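Long-range contacts in tungstate ABC transporter, periplasmic tungstate-binding protein (Geobacter sulfurreducens, PDB 3LR1), which probably captures tungstate in the periplasm and delivers it to an ABC transporter for uptake into the cell: residues D85-G90 against T170-Y175; A116-R121 against N145-A150; K8-T13 against D56-H61. One frame throughout, in Å; residues are numbered along the deposited sequence.

Interaction 1. Residues D85-G90 against T170-Y175; sequences DFVIVG and TDRGTY
Arg172, the first residue of helix 172-178, clasps Asp85 at strand 78-90. Its CB lies 3.5 Å from Asp85 OD2, and CG, anti to the backbone N (chi1 -172°), carries the chain on to CD, which passes the same oxygen. A bend at chi3 (-65°) then turns the guanidinium side-on to the carboxylate. NE donates to OD2 of Asp85 at 2.7 Å and NH2 to OD1, each oxygen using its syn lone pair, with the two planes only 16° apart. Val87 CG1 covers one face of the guanidinium, lying over CZ and NH2, 3.5 Å from Arg172 NH2, and NH2 has a further partner in Gln190. The backbone joins in: Arg172 N donates to Asp85 O at 2.9 Å.

Beyond the salt bridge the strands pair antiparallel. Val87 and Thr170 exchange two nearly straight N-H...O bonds, and their CG2 methyls lie side by side, 3.7 Å from Val87 CG2 to Thr170 CG2. Farther along, Val89 CG1 rests over one face of the Tyr175 ring in a CH-pi contact, 4.0 Å from the centroid, while Tyr175 OH is held by Leu185 O.

Asp171 occupies the N-cap of the helix: its OD2 accepts from Thr174 N and its OD1 from Thr174 OG1. Its side chain lies about 6 Å from a bound tungsten ion. The side-on, nearly coplanar grip of two nitrogens on Asp85 fixes the rotation of the guanidinium and ties the start of helix 172-178 to strand 78-90, and the paired charges would be expected largely to offset each other at this partly exposed site.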
loop_
_atom_site.group_PDB
_atom_site.type_symbol
_atom_site.label_atom_id
_atom_site.label_comp_id
_atom_site.label_asym_id
_atom_site.label_seq_id
_atom_site.Cartn_x
_atom_site.Cartn_y
_atom_site.Cartn_z
ATOM N N ASP A 85 -2.558 -7.683 -2.983
ATOM C CA ASP A 85 -1.432 -8.521 -3.351
ATOM C C ASP A 85 -0.572 -7.873 -4.444
ATOM O O ASP A 85 -0.989 -6.903 -5.038
ATOM C CB ASP A 85 -1.887 -9.900 -3.777
ATOM C CG ASP A 85 -2.724 -9.896 -5.014
ATOM O OD1 ASP A 85 -2.396 -10.613 -5.979
ATOM O OD2 ASP A 85 -3.699 -9.169 -5.074
ATOM N N PHE A 86 0.611 -8.421 -4.700
ATOM C CA PHE A 86 1.485 -7.785 -5.644
ATOM C C PHE A 86 1.445 -8.483 -7.006
ATOM O O PHE A 86 1.505 -9.711 -7.073
ATOM C CB PHE A 86 2.902 -7.754 -5.131
ATOM C CG PHE A 86 3.109 -6.781 -4.007
ATOM C CD1 PHE A 86 3.039 -5.426 -4.231
ATOM C CD2 PHE A 86 3.457 -7.246 -2.748
ATOM C CE1 PHE A 86 3.260 -4.523 -3.187
ATOM C CE2 PHE A 86 3.656 -6.375 -1.714
ATOM C CZ PHE A 86 3.579 -5.006 -1.947
ATOM N N VAL A 87 1.466 -7.693 -8.077
ATOM C CA VAL A 87 1.542 -8.241 -9.426
ATOM C C VAL A 87 2.612 -7.488 -10.250
ATOM O O VAL A 87 3.070 -6.406 -9.880
ATOM C CB VAL A 87 0.127 -8.141 -10.156
ATOM C CG1 VAL A 87 -1.032 -8.985 -9.439
ATOM C CG2 VAL A 87 -0.323 -6.709 -10.281
ATOM N N ILE A 88 3.055 -8.078 -11.361
ATOM C CA ILE A 88 3.946 -7.398 -12.272
ATOM C C ILE A 88 3.118 -7.098 -13.533
ATOM O O ILE A 88 2.498 -7.991 -14.165
ATOM C CB ILE A 88 5.269 -8.173 -12.606
ATOM C CG1 ILE A 88 5.995 -8.603 -11.298
ATOM C CG2 ILE A 88 6.210 -7.298 -13.569
ATOM C CD1 ILE A 88 7.139 -9.588 -11.410
ATOM N N VAL A 89 3.088 -5.811 -13.875
ATOM C CA VAL A 89 2.436 -5.340 -15.049
ATOM C C VAL A 89 3.468 -4.839 -16.059
ATOM O O VAL A 89 4.600 -4.488 -15.735
ATOM C CB VAL A 89 1.388 -4.201 -14.749
ATOM C CG1 VAL A 89 0.173 -4.710 -13.848
ATOM C CG2 VAL A 89 2.045 -2.941 -14.217
ATOM N N GLY A 90 3.041 -4.826 -17.300
ATOM C CA GLY A 90 3.881 -4.396 -18.382
ATOM C C GLY A 90 3.119 -4.344 -19.708
ATOM O O GLY A 90 1.934 -4.623 -19.753
ATOM N N THR A 170 3.477 -3.651 -8.852
ATOM C CA THR A 170 2.382 -2.838 -8.328
ATOM C C THR A 170 1.482 -3.648 -7.421
ATOM O O THR A 170 1.319 -4.839 -7.604
ATOM C CB THR A 170 1.522 -2.157 -9.480
ATOM O OG1 THR A 170 0.518 -1.305 -8.902
ATOM C CG2 THR A 170 0.822 -3.170 -10.377
ATOM N N ASP A 171 0.888 -3.007 -6.401
ATOM C CA ASP A 171 -0.219 -3.665 -5.704
ATOM C C ASP A 171 -1.426 -3.732 -6.702
ATOM O O ASP A 171 -1.596 -2.835 -7.535
ATOM C CB ASP A 171 -0.570 -2.907 -4.447
ATOM C CG ASP A 171 -1.265 -1.624 -4.743
ATOM O OD1 ASP A 171 -0.565 -0.655 -5.107
ATOM O OD2 ASP A 171 -2.537 -1.591 -4.596
ATOM N N ARG A 172 -2.219 -4.821 -6.625
ATOM C CA ARG A 172 -3.311 -5.062 -7.559
ATOM C C ARG A 172 -4.366 -4.035 -7.360
ATOM O O ARG A 172 -5.032 -3.614 -8.317
ATOM C CB ARG A 172 -3.896 -6.422 -7.308
ATOM C CG ARG A 172 -4.889 -6.863 -8.324
ATOM C CD ARG A 172 -5.622 -8.139 -7.764
ATOM N NE ARG A 172 -4.706 -9.278 -7.619
ATOM C CZ ARG A 172 -4.414 -10.134 -8.603
ATOM N NH1 ARG A 172 -4.978 -10.020 -9.820
ATOM N NH2 ARG A 172 -3.598 -11.145 -8.374
ATOM N N GLY A 173 -4.535 -3.601 -6.118
ATOM C CA GLY A 173 -5.614 -2.655 -5.835
ATOM C C GLY A 173 -5.467 -1.393 -6.655
ATOM O O GLY A 173 -6.410 -0.939 -7.311
ATOM N N THR A 174 -4.293 -0.786 -6.623
ATOM C CA THR A 174 -4.056 0.432 -7.392
ATOM C C THR A 174 -4.171 0.198 -8.928
ATOM O O THR A 174 -4.752 0.955 -9.673
ATOM C CB THR A 174 -2.640 1.042 -7.143
ATOM O OG1 THR A 174 -2.333 1.208 -5.734
ATOM C CG2 THR A 174 -2.533 2.409 -7.876
ATOM N N TYR A 175 -3.555 -0.864 -9.405
ATOM C CA TYR A 175 -3.717 -1.262 -10.793
ATOM C C TYR A 175 -5.200 -1.396 -11.239
ATOM O O TYR A 175 -5.582 -0.864 -12.291
ATOM C CB TYR A 175 -2.977 -2.558 -11.028
ATOM C CG TYR A 175 -3.255 -3.039 -12.472
ATOM C CD1 TYR A 175 -2.697 -2.412 -13.548
ATOM C CD2 TYR A 175 -4.182 -4.019 -12.717
ATOM C CE1 TYR A 175 -2.986 -2.806 -14.821
ATOM C CE2 TYR A 175 -4.498 -4.394 -13.977
ATOM C CZ TYR A 175 -3.896 -3.804 -15.016
ATOM O OH TYR A 175 -4.217 -4.213 -16.268
#

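Interaction 2. Residues A116-R121 against N145-A150; sequences ATFISR and NWYVEA
Phe118 N donates to Trp146 O at 2.9 Å, the first of four backbone hydrogen bonds that join strands 118-120 and 147-149 in parallel. Phe118 O then accepts from Val148 N, Ser120 N donates to Val148 O at 2.7 Å, and Ser120 O accepts from Ala150 N. Donors and acceptors alternate between the strands, whose short axes run 29° apart.

Aromatic contacts form on the side of the sheet that carries Phe118 and Tyr147. Both have CG anti to the backbone N (chi1 173° for Phe118), which sets the two side chains side by side, pointing the same way, with Phe118 CD2 3.9 Å from Tyr147 CE1. Trp146, just before strand 147-149, turns an edge of its indole to Phe118, CZ3 lying 3.9 Å from Phe118 CB, while its CE3 comes to 3.3 Å from Ala116 O.

Among the aliphatic contacts, Ile119 and Val148 share the other side of the sheet, Ile119 CD1 meeting Val148 CG2 at 3.9 Å, with the methyl of Ala150 beside Ile119 CG2. Helix 104-114 packs against Phe118 and Trp146, and Val157 of helix 154-164 covers Ile119 and Ala150.

Polar ends on the Phe118 side converge on helix 126-137. Ser120 OG and Tyr147 OH, 3.3 Å apart, are each hydrogen-bonded to the carboxylate of Glu131, Ser120 to OE1 and Tyr147 to OE2, so one carboxylate bridges the hydroxyls of side chains on neighbouring strands.

Arg121 leaves the strand end with its side chain about 4 Å from a bound tungsten ion, NE held by Gln152 O and NH2 by Asp123. Strand 118-120, helix 126-137 and strand 147-149 make up a beta-alpha-beta unit, the two parallel strands joined by a classic crossover through the helix.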
loop_
_atom_site.group_PDB
_atom_site.type_symbol
_atom_site.label_atom_id
_atom_site.label_comp_id
_atom_site.label_asym_id
_atom_site.label_seq_id
_atom_site.Cartn_x
_atom_site.Cartn_y
_atom_site.Cartn_z
ATOM N N ALA A 116 15.132 -5.090 -19.746
ATOM C CA ALA A 116 13.842 -4.451 -19.988
ATOM C C ALA A 116 13.589 -3.365 -18.945
ATOM O O ALA A 116 13.860 -3.544 -17.753
ATOM C CB ALA A 116 12.706 -5.466 -19.953
ATOM N N THR A 117 13.080 -2.230 -19.400
ATOM C CA THR A 117 12.893 -1.106 -18.529
ATOM C C THR A 117 11.923 -1.456 -17.405
ATOM O O THR A 117 10.884 -2.050 -17.683
ATOM C CB THR A 117 12.381 0.079 -19.302
ATOM O OG1 THR A 117 13.324 0.372 -20.351
ATOM C CG2 THR A 117 12.308 1.257 -18.396
ATOM N N PHE A 118 12.291 -1.110 -16.168
ATOM C CA PHE A 118 11.534 -1.443 -14.958
ATOM C C PHE A 118 11.552 -0.217 -14.007
ATOM O O PHE A 118 12.621 0.329 -13.676
ATOM C CB PHE A 118 12.106 -2.680 -14.225
ATOM C CG PHE A 118 11.455 -2.959 -12.886
ATOM C CD1 PHE A 118 10.374 -3.848 -12.785
ATOM C CD2 PHE A 118 11.898 -2.319 -11.746
ATOM C CE1 PHE A 118 9.761 -4.070 -11.576
ATOM C CE2 PHE A 118 11.304 -2.563 -10.501
ATOM C CZ PHE A 118 10.221 -3.404 -10.416
ATOM N N ILE A 119 10.359 0.190 -13.546
ATOM C CA ILE A 119 10.239 1.336 -12.628
ATOM C C ILE A 119 10.065 0.867 -11.180
ATOM O O ILE A 119 9.032 0.229 -10.820
ATOM C CB ILE A 119 9.033 2.197 -12.975
ATOM C CG1 ILE A 119 8.855 2.354 -14.487
ATOM C CG2 ILE A 119 9.124 3.534 -12.296
ATOM C CD1 ILE A 119 10.078 2.909 -15.292
ATOM N N SER A 120 11.046 1.232 -10.350
ATOM C CA SER A 120 10.987 1.062 -8.919
ATOM C C SER A 120 10.233 2.224 -8.308
ATOM O O SER A 120 10.326 3.324 -8.790
ATOM C CB SER A 120 12.396 1.051 -8.358
ATOM O OG SER A 120 12.422 0.899 -6.966
ATOM N N ARG A 121 9.514 1.990 -7.232
ATOM C CA ARG A 121 8.921 3.090 -6.458
ATOM C C ARG A 121 10.059 3.941 -5.878
ATOM O O ARG A 121 9.928 5.174 -5.793
ATOM C CB ARG A 121 8.040 2.582 -5.341
ATOM C CG ARG A 121 6.691 1.967 -5.787
ATOM C CD ARG A 121 5.690 3.087 -6.074
ATOM N NE ARG A 121 5.477 3.876 -4.862
ATOM C CZ ARG A 121 4.734 3.513 -3.825
ATOM N NH1 ARG A 121 4.039 2.388 -3.849
ATOM N NH2 ARG A 121 4.691 4.298 -2.748
ATOM N N ASN A 145 20.681 0.712 -16.796
ATOM C CA ASN A 145 19.917 1.897 -17.096
ATOM C C ASN A 145 18.467 1.570 -17.010
ATOM O O ASN A 145 17.639 2.422 -16.697
ATOM C CB ASN A 145 20.206 2.392 -18.497
ATOM C CG ASN A 145 19.431 3.650 -18.815
ATOM O OD1 ASN A 145 18.573 3.641 -19.689
ATOM N ND2 ASN A 145 19.690 4.721 -18.064
ATOM N N TRP A 146 18.183 0.324 -17.363
ATOM C CA TRP A 146 16.837 -0.222 -17.387
ATOM C C TRP A 146 16.166 -0.049 -16.002
ATOM O O TRP A 146 14.970 0.092 -15.935
ATOM C CB TRP A 146 16.895 -1.697 -17.865
ATOM C CG TRP A 146 17.679 -2.524 -16.921
ATOM C CD1 TRP A 146 19.028 -2.739 -16.941
ATOM C CD2 TRP A 146 17.180 -3.193 -15.766
ATOM N NE1 TRP A 146 19.390 -3.508 -15.871
ATOM C CE2 TRP A 146 18.268 -3.823 -15.147
ATOM C CE3 TRP A 146 15.910 -3.351 -15.217
ATOM C CZ2 TRP A 146 18.128 -4.565 -13.975
ATOM C CZ3 TRP A 146 15.773 -4.089 -14.069
ATOM C CH2 TRP A 146 16.872 -4.687 -13.460
ATOM N N TYR A 147 16.950 -0.044 -14.919
ATOM C CA TYR A 147 16.413 0.035 -13.544
ATOM C C TYR A 147 16.204 1.463 -13.087
ATOM O O TYR A 147 17.173 2.153 -12.763
ATOM C CB TYR A 147 17.389 -0.619 -12.583
ATOM C CG TYR A 147 16.818 -0.683 -11.216
ATOM C CD1 TYR A 147 15.692 -1.477 -10.970
ATOM C CD2 TYR A 147 17.336 0.052 -10.180
ATOM C CE1 TYR A 147 15.133 -1.546 -9.750
ATOM C CE2 TYR A 147 16.751 -0.036 -8.911
ATOM C CZ TYR A 147 15.638 -0.845 -8.727
ATOM O OH TYR A 147 15.020 -0.981 -7.497
ATOM N N VAL A 148 14.953 1.923 -13.081
ATOM C CA VAL A 148 14.651 3.321 -12.737
ATOM C C VAL A 148 14.088 3.463 -11.347
ATOM O O VAL A 148 13.202 2.692 -10.960
ATOM C CB VAL A 148 13.581 3.895 -13.652
ATOM C CG1 VAL A 148 13.403 5.398 -13.343
ATOM C CG2 VAL A 148 13.935 3.620 -15.106
ATOM N N GLU A 149 14.539 4.453 -10.599
ATOM C CA GLU A 149 14.011 4.648 -9.252
ATOM C C GLU A 149 13.191 5.926 -9.232
ATOM O O GLU A 149 13.751 6.997 -9.247
ATOM C CB GLU A 149 15.171 4.729 -8.263
ATOM C CG GLU A 149 16.165 3.564 -8.367
ATOM C CD GLU A 149 17.116 3.571 -7.212
ATOM O OE1 GLU A 149 18.010 4.451 -7.192
ATOM O OE2 GLU A 149 16.946 2.727 -6.308
ATOM N N ALA A 150 11.863 5.839 -9.201
ATOM C CA ALA A 150 11.034 7.038 -9.397
ATOM C C ALA A 150 10.957 7.999 -8.197
ATOM O O ALA A 150 10.818 9.200 -8.365
ATOM C CB ALA A 150 9.598 6.627 -9.803
#

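Interaction 3. Residues K8-T13 against D56-H61; sequences KMSTTT and DVVFVH
Lys8 O is gripped by two backbone donors of the facing segment, Asp56 N at 2.9 Å and Val57 N at 3.2 Å. Asp56 returns the bond through its side chain: OD2 accepts from Lys8 N at 2.9 Å, using its anti lone pair, while OD1 is taken by Lys213 N. This exchange closes the start of the pairing between strands 6-12 and 57-60, which continues in parallel as Ser10 N donates to Val57 O and Phe59 N to Ser10 O.

At the far end the pairing passes to a side chain. Thr11 OG1, anti to the backbone N (chi1 -165°), is directed at Phe59 O and donates to it at 2.7 Å.

On the side of the sheet bearing Met9 and Phe59, both side chains run the same way. The selenium of Met9, a selenomethionine, lies 4.1 Å from Phe59 CB and 5.5 Å from the ring centroid, an oblique Met-aromatic contact; Tyr199 meets the ring as well. On the other side, Ser10 OG sits 3.5 Å from Val58 CG2 and is hydrogen-bonded to Ala46 O of helix 43-51.

Thr12 occupies the N-cap position before the next helix, its OG1 bonded to Thr15 OG1, and its side chain lies about 4 Å from a bound tungsten ion. A parallel strand leading into a helix N-cap beside the bound ion is consistent with the ligand cleft of the periplasmic binding protein superfamily.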
loop_
_atom_site.group_PDB
_atom_site.type_symbol
_atom_site.label_atom_id
_atom_site.label_comp_id
_atom_site.label_asym_id
_atom_site.label_seq_id
_atom_site.Cartn_x
_atom_site.Cartn_y
_atom_site.Cartn_z
ATOM N N LYS A 8 -9.575 10.925 12.437
ATOM C CA LYS A 8 -8.584 11.204 11.356
ATOM C C LYS A 8 -7.672 9.992 11.200
ATOM O O LYS A 8 -7.143 9.494 12.144
ATOM C CB LYS A 8 -7.762 12.410 11.723
ATOM C CG LYS A 8 -8.599 13.736 11.545
ATOM C CD LYS A 8 -7.655 14.939 11.573
ATOM C CE LYS A 8 -7.457 15.429 12.967
ATOM N NZ LYS A 8 -6.336 16.512 13.023
HETATM N N MSE A 9 -7.579 9.473 10.015
HETATM C CA MSE A 9 -6.733 8.355 9.691
HETATM C C MSE A 9 -5.704 8.788 8.637
HETATM O O MSE A 9 -6.052 9.262 7.537
HETATM C CB MSE A 9 -7.559 7.208 9.135
HETATM C CG MSE A 9 -6.782 6.021 8.711
HETATM SE SE MSE A 9 -8.061 4.630 8.157
HETATM C CE MSE A 9 -7.892 5.053 6.391
ATOM N N SER A 10 -4.436 8.579 8.930
ATOM C CA SER A 10 -3.419 8.772 7.876
ATOM C C SER A 10 -3.186 7.440 7.184
ATOM O O SER A 10 -3.228 6.366 7.811
ATOM C CB SER A 10 -2.088 9.340 8.383
ATOM O OG SER A 10 -1.450 8.400 9.210
ATOM N N THR A 11 -2.959 7.538 5.886
ATOM C CA THR A 11 -2.707 6.375 5.011
ATOM C C THR A 11 -1.883 6.807 3.820
ATOM O O THR A 11 -1.429 7.973 3.738
ATOM C CB THR A 11 -3.990 5.670 4.593
ATOM O OG1 THR A 11 -3.702 4.362 4.041
ATOM C CG2 THR A 11 -4.866 6.463 3.675
ATOM N N THR A 12 -1.630 5.903 2.900
ATOM C CA THR A 12 -0.892 6.337 1.733
ATOM C C THR A 12 -1.805 6.562 0.540
ATOM O O THR A 12 -2.909 6.003 0.465
ATOM C CB THR A 12 0.181 5.344 1.327
ATOM O OG1 THR A 12 -0.459 4.195 0.857
ATOM C CG2 THR A 12 1.110 5.018 2.467
ATOM N N THR A 13 -1.368 7.468 -0.349
ATOM C CA THR A 13 -2.093 7.793 -1.564
ATOM C C THR A 13 -2.388 6.538 -2.354
ATOM O O THR A 13 -3.445 6.399 -2.960
ATOM C CB THR A 13 -1.273 8.719 -2.454
ATOM O OG1 THR A 13 -1.068 9.988 -1.778
ATOM C CG2 THR A 13 -2.038 8.917 -3.698
ATOM N N ASP A 56 -5.504 10.228 14.438
ATOM C CA ASP A 56 -5.863 9.294 15.536
ATOM C C ASP A 56 -5.511 7.804 15.230
ATOM O O ASP A 56 -5.356 6.980 16.131
ATOM C CB ASP A 56 -7.366 9.436 15.773
ATOM C CG ASP A 56 -7.809 10.877 15.948
ATOM O OD1 ASP A 56 -7.384 11.491 16.981
ATOM O OD2 ASP A 56 -8.612 11.368 15.089
ATOM N N VAL A 57 -5.438 7.489 13.931
ATOM C CA VAL A 57 -5.150 6.151 13.439
ATOM C C VAL A 57 -4.213 6.223 12.256
ATOM O O VAL A 57 -4.295 7.164 11.462
ATOM C CB VAL A 57 -6.469 5.490 13.002
ATOM C CG1 VAL A 57 -6.232 4.072 12.484
ATOM C CG2 VAL A 57 -7.380 5.374 14.116
ATOM N N VAL A 58 -3.312 5.240 12.140
ATOM C CA VAL A 58 -2.425 5.127 11.023
ATOM C C VAL A 58 -2.696 3.810 10.353
ATOM O O VAL A 58 -2.727 2.793 11.033
ATOM C CB VAL A 58 -0.911 5.266 11.466
ATOM C CG1 VAL A 58 0.020 5.040 10.317
ATOM C CG2 VAL A 58 -0.661 6.637 12.101
ATOM N N PHE A 59 -2.802 3.814 9.022
ATOM C CA PHE A 59 -3.088 2.574 8.258
ATOM C C PHE A 59 -2.146 2.505 7.047
ATOM O O PHE A 59 -2.327 3.228 6.046
ATOM C CB PHE A 59 -4.550 2.558 7.832
ATOM C CG PHE A 59 -4.955 1.368 6.997
ATOM C CD1 PHE A 59 -4.787 0.108 7.437
ATOM C CD2 PHE A 59 -5.517 1.548 5.787
ATOM C CE1 PHE A 59 -5.236 -1.003 6.703
ATOM C CE2 PHE A 59 -5.972 0.445 5.024
ATOM C CZ PHE A 59 -5.803 -0.819 5.503
ATOM N N VAL A 60 -1.146 1.658 7.139
ATOM C CA VAL A 60 -0.076 1.647 6.145
ATOM C C VAL A 60 0.409 0.238 5.916
ATOM O O VAL A 60 0.154 -0.650 6.708
ATOM C CB VAL A 60 1.135 2.508 6.552
ATOM C CG1 VAL A 60 0.763 4.042 6.585
ATOM C CG2 VAL A 60 1.734 2.036 7.863
ATOM N N HIS A 61 1.125 0.033 4.847
ATOM C CA HIS A 61 1.751 -1.265 4.580
ATOM C C HIS A 61 3.236 -0.930 4.531
ATOM O O HIS A 61 3.748 -0.538 3.513
ATOM C CB HIS A 61 1.259 -1.929 3.230
ATOM C CG HIS A 61 1.974 -3.210 2.929
ATOM N ND1 HIS A 61 2.189 -4.180 3.892
ATOM C CD2 HIS A 61 2.626 -3.641 1.824
ATOM C CE1 HIS A 61 2.920 -5.160 3.381
ATOM N NE2 HIS A 61 3.200 -4.856 2.133
#

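In the fold
All three contacts belong to one large mixed sheet. Interactions 1 and 3 are buried and lie on opposite sides of the chain's centre, yet they touch where Phe86 packs on His61. Interaction 2 is only partly buried and sits farther out, its centre about 19 Å from that of the chain; strand 118-120 is the sheet neighbour of strand 167-171 from interaction 1. Their chemistry also differs: interaction 1 joins a short antiparallel pairing to a salt bridge at a helix start, whereas interactions 2 and 3 are parallel ladders, interaction 2 flanked by three aromatic residues, interaction 3 by one ring and a selenomethionine, with side-chain bonds at both ends. Each has a side chain within about 6 Å of a bound tungsten ion.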